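Local coordinates for Non-structural protein NS1 (Murine minute virus, PDB 4R94), which nicks viral DNA at the replication origin through this N-terminal, metal-dependent nuclease domain and, in the full-length protein, also acts as an ATP-driven helicase, at residues 25-37 with 173-186. Sequence-based numbering, arbitrary orientation.
Sequences VFSFVFKNENVQL and LREIAEDNEWVTLL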
# COMPACT_ATOMS: atom_id res chain seq x y z
N VAL A 25 11.98 9.90 1.60
CA VAL A 25 11.20 8.80 2.17
C VAL A 25 11.60 7.49 1.49
O VAL A 25 12.07 7.48 0.36
CB VAL A 25 9.66 8.99 2.01
CG1 VAL A 25 9.16 10.21 2.80
CG2 VAL A 25 9.28 9.11 0.55
N PHE A 26 11.39 6.37 2.18
CA PHE A 26 11.53 5.06 1.55
C PHE A 26 10.37 4.79 0.60
O PHE A 26 9.26 5.30 0.79
CB PHE A 26 11.55 3.93 2.58
CG PHE A 26 12.69 3.98 3.57
CD1 PHE A 26 13.99 4.22 3.16
CD2 PHE A 26 12.45 3.74 4.91
CE1 PHE A 26 15.04 4.23 4.09
CE2 PHE A 26 13.48 3.76 5.84
CZ PHE A 26 14.78 4.01 5.42
N SER A 27 10.62 3.94 -0.38
CA SER A 27 9.57 3.46 -1.27
C SER A 27 9.50 1.95 -1.16
O SER A 27 10.49 1.25 -1.42
CB SER A 27 9.86 3.90 -2.71
OG SER A 27 9.01 3.21 -3.63
N PHE A 28 8.35 1.45 -0.72
CA PHE A 28 8.10 0.01 -0.63
C PHE A 28 6.95 -0.42 -1.53
O PHE A 28 6.07 0.37 -1.85
CB PHE A 28 7.73 -0.42 0.80
CG PHE A 28 8.79 -0.13 1.83
CD1 PHE A 28 9.88 -0.97 1.97
CD2 PHE A 28 8.66 0.96 2.68
CE1 PHE A 28 10.84 -0.73 2.92
CE2 PHE A 28 9.63 1.21 3.65
CZ PHE A 28 10.73 0.38 3.75
N VAL A 29 6.95 -1.68 -1.93
CA VAL A 29 5.76 -2.29 -2.52
C VAL A 29 5.41 -3.54 -1.74
O VAL A 29 6.26 -4.41 -1.49
CB VAL A 29 5.95 -2.63 -4.01
CG1 VAL A 29 4.73 -3.32 -4.55
CG2 VAL A 29 6.21 -1.36 -4.81
N PHE A 30 4.15 -3.61 -1.30
CA PHE A 30 3.59 -4.79 -0.65
C PHE A 30 2.87 -5.57 -1.73
O PHE A 30 2.07 -5.00 -2.49
CB PHE A 30 2.63 -4.41 0.47
CG PHE A 30 3.31 -3.89 1.73
CD1 PHE A 30 3.92 -2.63 1.75
CD2 PHE A 30 3.28 -4.64 2.90
CE1 PHE A 30 4.51 -2.16 2.92
CE2 PHE A 30 3.87 -4.17 4.06
CZ PHE A 30 4.48 -2.93 4.08
N LYS A 31 3.15 -6.86 -1.82
CA LYS A 31 2.46 -7.65 -2.84
C LYS A 31 2.22 -9.06 -2.37
O LYS A 31 2.53 -9.42 -1.25
CB LYS A 31 3.28 -7.67 -4.13
CG LYS A 31 4.60 -8.36 -3.99
CD LYS A 31 5.45 -8.12 -5.24
CE LYS A 31 6.87 -8.60 -5.04
NZ LYS A 31 7.74 -8.17 -6.19
N ASN A 32 1.63 -9.86 -3.25
CA ASN A 32 1.64 -11.31 -3.03
C ASN A 32 1.79 -11.96 -4.39
O ASN A 32 1.74 -11.29 -5.43
CB ASN A 32 0.40 -11.81 -2.28
CG ASN A 32 -0.92 -11.47 -2.94
OD1 ASN A 32 -1.02 -11.33 -4.16
ND2 ASN A 32 -1.97 -11.36 -2.13
N GLU A 33 2.07 -13.25 -4.37
CA GLU A 33 2.26 -14.02 -5.60
C GLU A 33 1.44 -15.27 -5.45
O GLU A 33 1.14 -15.68 -4.34
CB GLU A 33 3.74 -14.34 -5.83
CG GLU A 33 4.59 -13.10 -6.05
CD GLU A 33 6.06 -13.40 -6.14
OE1 GLU A 33 6.43 -14.59 -6.08
OE2 GLU A 33 6.84 -12.42 -6.28
N ASN A 34 1.05 -15.85 -6.57
CA ASN A 34 0.23 -17.05 -6.55
C ASN A 34 1.00 -18.25 -6.04
O ASN A 34 2.19 -18.40 -6.35
CB ASN A 34 -0.31 -17.32 -7.95
CG ASN A 34 -1.19 -16.20 -8.43
OD1 ASN A 34 -1.99 -15.67 -7.67
ND2 ASN A 34 -1.02 -15.83 -9.70
N VAL A 35 0.33 -19.08 -5.24
CA VAL A 35 1.00 -20.22 -4.63
C VAL A 35 0.09 -21.44 -4.75
O VAL A 35 -1.11 -21.34 -4.55
CB VAL A 35 1.33 -19.96 -3.14
CG1 VAL A 35 1.98 -21.20 -2.52
CG2 VAL A 35 2.26 -18.77 -3.00
N GLN A 36 0.67 -22.58 -5.11
CA GLN A 36 -0.07 -23.82 -5.00
C GLN A 36 0.65 -24.76 -4.07
O GLN A 36 1.81 -25.13 -4.30
CB GLN A 36 -0.26 -24.48 -6.37
CG GLN A 36 -1.24 -25.65 -6.23
CD GLN A 36 -1.31 -26.49 -7.48
OE1 GLN A 36 -0.51 -27.40 -7.68
NE2 GLN A 36 -2.28 -26.19 -8.34
N LEU A 37 -0.03 -25.13 -2.99
CA LEU A 37 0.51 -26.02 -1.97
C LEU A 37 -0.35 -27.27 -1.92
O LEU A 37 -1.53 -27.18 -1.59
CB LEU A 37 0.53 -25.35 -0.60
CG LEU A 37 1.40 -24.10 -0.45
CD1 LEU A 37 1.20 -23.47 0.92
CD2 LEU A 37 2.85 -24.46 -0.69
N LEU A 173 3.91 -21.38 3.47
CA LEU A 173 3.42 -20.12 2.91
C LEU A 173 4.16 -18.95 3.55
O LEU A 173 4.57 -18.02 2.86
CB LEU A 173 1.91 -19.99 3.12
CG LEU A 173 1.26 -18.69 2.64
CD1 LEU A 173 1.56 -18.49 1.15
CD2 LEU A 173 -0.23 -18.73 2.87
N ARG A 174 4.35 -19.03 4.86
CA ARG A 174 5.09 -18.01 5.60
C ARG A 174 6.50 -17.85 5.04
O ARG A 174 6.97 -16.73 4.80
CB ARG A 174 5.12 -18.38 7.09
CG ARG A 174 6.04 -17.54 7.94
CD ARG A 174 5.40 -16.21 8.34
NE ARG A 174 6.43 -15.29 8.78
CZ ARG A 174 6.94 -15.27 10.00
NH1 ARG A 174 6.45 -16.09 10.92
NH2 ARG A 174 7.89 -14.41 10.32
N GLU A 175 7.19 -18.96 4.77
CA GLU A 175 8.56 -18.85 4.27
C GLU A 175 8.62 -18.44 2.79
O GLU A 175 9.57 -17.78 2.38
CB GLU A 175 9.36 -20.14 4.52
CG GLU A 175 8.81 -21.41 3.94
CD GLU A 175 9.61 -22.64 4.40
OE1 GLU A 175 9.62 -23.66 3.69
OE2 GLU A 175 10.22 -22.57 5.49
N ILE A 176 7.61 -18.79 1.99
CA ILE A 176 7.54 -18.32 0.61
C ILE A 176 7.42 -16.80 0.59
O ILE A 176 8.15 -16.13 -0.15
CB ILE A 176 6.36 -18.93 -0.16
CG1 ILE A 176 6.62 -20.41 -0.44
CG2 ILE A 176 6.14 -18.19 -1.48
CD1 ILE A 176 5.41 -21.15 -0.96
N ALA A 177 6.54 -16.26 1.42
CA ALA A 177 6.31 -14.81 1.41
C ALA A 177 7.56 -14.03 1.82
O ALA A 177 7.77 -12.90 1.37
CB ALA A 177 5.14 -14.47 2.32
N GLU A 178 8.39 -14.65 2.65
CA GLU A 178 9.64 -14.01 3.08
C GLU A 178 10.78 -14.20 2.09
O GLU A 178 11.46 -13.24 1.71
CB GLU A 178 10.05 -14.55 4.44
CG GLU A 178 9.04 -14.26 5.52
CD GLU A 178 9.69 -13.91 6.83
OE1 GLU A 178 10.94 -13.94 6.90
OE2 GLU A 178 8.95 -13.59 7.78
N ASP A 179 11.00 -15.44 1.67
CA ASP A 179 12.09 -15.78 0.76
C ASP A 179 11.94 -15.08 -0.58
O ASP A 179 12.93 -14.65 -1.18
CB ASP A 179 12.18 -17.30 0.56
CG ASP A 179 12.66 -18.02 1.80
OD1 ASP A 179 13.42 -17.41 2.58
OD2 ASP A 179 12.27 -19.19 2.01
N ASN A 180 10.71 -14.95 -1.04
CA ASN A 180 10.43 -14.32 -2.32
C ASN A 180 10.13 -12.82 -2.22
O ASN A 180 9.66 -12.22 -3.18
CB ASN A 180 9.26 -15.02 -3.01
CG ASN A 180 9.66 -16.35 -3.62
OD1 ASN A 180 10.19 -16.41 -4.72
ND2 ASN A 180 9.41 -17.42 -2.90
N GLU A 181 10.42 -12.26 -1.05
CA GLU A 181 10.35 -10.82 -0.82
C GLU A 181 9.04 -10.20 -1.28
O GLU A 181 9.01 -9.41 -2.23
CB GLU A 181 11.52 -10.13 -1.51
CG GLU A 181 12.87 -10.51 -0.93
CD GLU A 181 13.98 -9.57 -1.34
OE1 GLU A 181 13.85 -8.86 -2.37
OE2 GLU A 181 15.00 -9.53 -0.62
N TRP A 182 7.96 -10.57 -0.60
CA TRP A 182 6.66 -9.99 -0.92
C TRP A 182 6.53 -8.56 -0.38
O TRP A 182 5.48 -7.94 -0.55
CB TRP A 182 5.54 -10.87 -0.36
CG TRP A 182 5.35 -12.16 -1.14
CD1 TRP A 182 6.17 -12.67 -2.11
CD2 TRP A 182 4.26 -13.08 -1.01
NE1 TRP A 182 5.66 -13.86 -2.58
CE2 TRP A 182 4.48 -14.13 -1.92
CE3 TRP A 182 3.12 -13.11 -0.20
CZ2 TRP A 182 3.61 -15.21 -2.05
CZ3 TRP A 182 2.25 -14.19 -0.33
CH2 TRP A 182 2.50 -15.22 -1.24
N VAL A 183 7.56 -8.06 0.29
CA VAL A 183 7.72 -6.62 0.42
C VAL A 183 9.01 -6.23 -0.26
O VAL A 183 10.07 -6.75 0.12
CB VAL A 183 7.77 -6.13 1.88
CG1 VAL A 183 7.95 -4.63 1.90
CG2 VAL A 183 6.50 -6.54 2.65
N THR A 184 8.94 -5.35 -1.25
CA THR A 184 10.16 -4.90 -1.93
C THR A 184 10.51 -3.47 -1.50
O THR A 184 9.65 -2.71 -1.08
CB THR A 184 10.02 -4.95 -3.46
OG1 THR A 184 8.99 -4.05 -3.90
CG2 THR A 184 9.69 -6.35 -3.94
N LEU A 185 11.79 -3.13 -1.64
CA LEU A 185 12.32 -1.81 -1.33
C LEU A 185 13.00 -1.23 -2.58
O LEU A 185 13.78 -1.93 -3.23
CB LEU A 185 13.33 -1.90 -0.18
CG LEU A 185 14.22 -0.70 0.07
CD1 LEU A 185 13.45 0.44 0.73
CD2 LEU A 185 15.43 -1.14 0.91
N LEU A 186 12.69 0.01 -2.91
CA LEU A 186 13.31 0.65 -4.08
C LEU A 186 14.80 0.84 -3.84
O LEU A 186 15.21 1.38 -2.82
CB LEU A 186 12.66 2.01 -4.37
CG LEU A 186 13.20 2.65 -5.66
CD1 LEU A 186 12.73 1.86 -6.86
CD2 LEU A 186 12.78 4.11 -5.76
O HOH W 1 13.39 3.26 -0.98
O HOH W 2 9.88 -9.51 -4.92
O HOH W 3 9.27 -12.00 -5.82
O HOH W 4 9.11 -14.52 -6.74
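With chi1 at -73°, CG of W182 lies anti to its own carbonyl carbon, and the indole is laid flat against the backbone of N32 and E33. N32 CA makes a CH-pi contact over the six-membered ring, 3.8 Å from its centroid, while E33 N rests on the same face; A177 CA covers the opposite one. V35 CG2 meets the indole at its edge, in plane. V35 CG1, the branch anti to the backbone N (chi1 178°), reaches tip to tip to I176 CD1 at 3.8 Å, and L37 extends this apolar patch against L173 and I176.

W182 exemplifies how one residue can join a helix end to a strand. Its N-H takes part in the Schellman motif that closes the helix: E181, the C-prime residue with positive phi, bonds through its N to E178 O, and W182 N to A177 O. The W182 carbonyl then opens an antiparallel ladder by accepting a hydrogen bond from K31 N at 2.9 Å. V29 and T184 form the hydrogen-bonded pair, T184 N giving the 2.9 Å bond to V29 O, and L186 N continues the ladder to S27 O. On one face of the sheet, V183 CG2 sits over the F30 ring, 4.1 Å from its centroid, and L185 CD1 touches F28 CE1. On the other, V29 CB packs on T184 OG1 at 3.4 Å. Water links K31 NZ to E181 O, and a second water probably joins E33 OE1 to N180 OD1.

Strand 183-185 thus flanks strand 24-31, which also pairs with strand 125-134 in the central sheet of the nuclease domain; there V29 touches H129, a magnesium ligand. Helix 142-160 backs the junction, W153 bonding to K31 O and N150 to A177 O, and helix 81-104 packs against F30.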